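Local coordinates for AclR protein (Streptomyces galilaeus, PDB 2GEY) that is a putative hydroxylase of the SnoaL-like polyketide cyclase family, probably acting in the biosynthesis of aromatic polyketide antibiotics, at the interface of chains A and B. Sequence-based numbering; all coordinates share one arbitrary frame. Chains: chain A/B, AclR protein.

The interface of chains A and B. Residues chain A 68-70, 74-76, 106; chain B 69-71.
The backbones of A:Met69 and B:Met69 are both extended, and their side chains, with that of B:Glu71, make the contact. The amide N of A:Ala70 donates a hydrogen bond to the carboxylate oxygen OE1 of B:Glu71 at 2.9 Å. The donor lies above the carboxylate plane, and the bond is bent, with 145° at the hydrogen. Water 2 links the same OE1 to the carbonyl O of A:Ile68. Water 1 joins the carbonyl oxygens of A:Ala70 and B:Ala70.

The apolar part is made by the two Met69 side chains, which run antiparallel past one another. CG of A:Met69 packs on SD of B:Met69 at 3.6 Å. In return, SD of A:Met69 comes to 3.7 Å from CG of B:Met69. In B:Met69, CG is anti to the backbone N (chi1 -173°) and the chain turns at its last torsion (chi3 -59°). Its methyl CE thereby lies 3.7 Å from CB of A:Arg74 and 3.9 Å from CB of A:Ala76. CE also touches NH1 of A:Arg74. That guanidinium nitrogen forms a salt bridge with the carboxylate OE2 of A:Glu106 at 3.0 Å. The carboxylate meets the guanidinium at its edge, close to its plane, which probably helps to hold the arginine beside the methyl. CG of A:Met69 also packs against CB of B:Glu71 at 3.7 Å.

The patch is one part of a two-fold symmetric interface in the two-chain deposited assembly; the same contacts recur with A and B swapped. The structure alone does not show whether this is the dimer in solution. Strand 62-71 of each chain supplies the central residues. In chain A, strands 74-84 and 98-110 provide the surface beneath the B:Met69 tip, in the alpha+beta barrel fold.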
loop_
_atom_site.group_PDB
_atom_site.type_symbol
_atom_site.label_atom_id
_atom_site.label_comp_id
_atom_site.label_asym_id
_atom_site.label_seq_id
_atom_site.Cartn_x
_atom_site.Cartn_y
_atom_site.Cartn_z
ATOM N N ILE A 68 7.935 8.831 7.919
ATOM C CA ILE A 68 8.228 9.887 6.960
ATOM C C ILE A 68 9.676 9.702 6.493
ATOM O O ILE A 68 10.547 9.316 7.276
ATOM C CB ILE A 68 7.923 11.304 7.533
ATOM C CG1 ILE A 68 8.161 12.371 6.472
ATOM C CG2 ILE A 68 8.729 11.606 8.809
ATOM C CD1 ILE A 68 7.508 13.704 6.807
ATOM N N MET A 69 9.903 9.903 5.202
ATOM C CA MET A 69 11.202 9.683 4.609
ATOM C C MET A 69 11.414 10.754 3.567
ATOM O O MET A 69 10.459 11.191 2.943
ATOM C CB MET A 69 11.223 8.305 3.953
ATOM C CG MET A 69 12.546 7.878 3.403
ATOM S SD MET A 69 12.446 6.231 2.661
ATOM C CE MET A 69 11.701 5.316 4.015
ATOM N N ALA A 70 12.661 11.183 3.398
ATOM C CA ALA A 70 13.003 12.180 2.392
ATOM C C ALA A 70 14.327 11.838 1.725
ATOM O O ALA A 70 15.260 11.364 2.384
ATOM C CB ALA A 70 13.073 13.548 3.014
ATOM N N ARG A 74 12.215 14.746 -2.891
ATOM C CA ARG A 74 11.007 14.005 -2.586
ATOM C C ARG A 74 10.830 13.720 -1.094
ATOM O O ARG A 74 11.800 13.638 -0.338
ATOM C CB ARG A 74 11.009 12.686 -3.354
ATOM C CG ARG A 74 10.855 12.854 -4.852
ATOM C CD ARG A 74 10.849 11.515 -5.574
ATOM N NE ARG A 74 12.174 10.900 -5.578
ATOM C CZ ARG A 74 12.481 9.671 -5.142
ATOM N NH1 ARG A 74 11.568 8.846 -4.652
ATOM N NH2 ARG A 74 13.736 9.263 -5.211
ATOM N N VAL A 75 9.570 13.551 -0.702
ATOM C CA VAL A 75 9.198 13.124 0.640
ATOM C C VAL A 75 8.096 12.072 0.492
ATOM O O VAL A 75 7.233 12.209 -0.384
ATOM C CB VAL A 75 8.675 14.297 1.493
ATOM C CG1 VAL A 75 8.348 13.825 2.921
ATOM C CG2 VAL A 75 9.681 15.446 1.519
ATOM N N ALA A 76 8.134 11.035 1.327
ATOM C CA ALA A 76 7.081 10.013 1.368
ATOM C C ALA A 76 6.597 9.827 2.806
ATOM O O ALA A 76 7.408 9.763 3.742
ATOM C CB ALA A 76 7.589 8.692 0.814
ATOM N N GLU A 106 3.536 10.339 -1.775
ATOM C CA GLU A 106 4.869 10.736 -2.180
ATOM C C GLU A 106 4.744 12.077 -2.879
ATOM O O GLU A 106 3.875 12.252 -3.733
ATOM C CB GLU A 106 5.501 9.675 -3.084
ATOM C CG GLU A 106 6.945 9.952 -3.474
ATOM C CD GLU A 106 7.536 8.891 -4.381
ATOM O OE1 GLU A 106 6.924 7.806 -4.554
ATOM O OE2 GLU A 106 8.639 9.137 -4.917
ATOM N N MET B 69 13.324 5.202 -2.415
ATOM C CA MET B 69 13.768 6.262 -1.548
ATOM C C MET B 69 14.472 5.623 -0.376
ATOM O O MET B 69 14.107 4.528 0.047
ATOM C CB MET B 69 12.567 7.084 -1.066
ATOM C CG MET B 69 12.936 8.306 -0.303
ATOM S SD MET B 69 11.485 9.244 0.217
ATOM C CE MET B 69 10.742 9.589 -1.370
ATOM N N ALA B 70 15.485 6.303 0.141
ATOM C CA ALA B 70 16.185 5.827 1.321
ATOM C C ALA B 70 16.552 6.983 2.235
ATOM O O ALA B 70 16.878 8.076 1.765
ATOM C CB ALA B 70 17.412 5.082 0.912
ATOM N N GLU B 71 16.474 6.730 3.539
ATOM C CA GLU B 71 16.911 7.682 4.568
ATOM C C GLU B 71 17.264 6.865 5.805
ATOM O O GLU B 71 16.608 5.867 6.098
ATOM C CB GLU B 71 15.824 8.703 4.899
ATOM C CG GLU B 71 16.319 9.870 5.759
ATOM C CD GLU B 71 15.290 10.971 5.966
ATOM O OE1 GLU B 71 14.094 10.703 5.842
ATOM O OE2 GLU B 71 15.685 12.123 6.253
HETATM O O HOH W 1 17.828 10.590 2.375
HETATM O O HOH W 2 12.875 10.581 8.439
#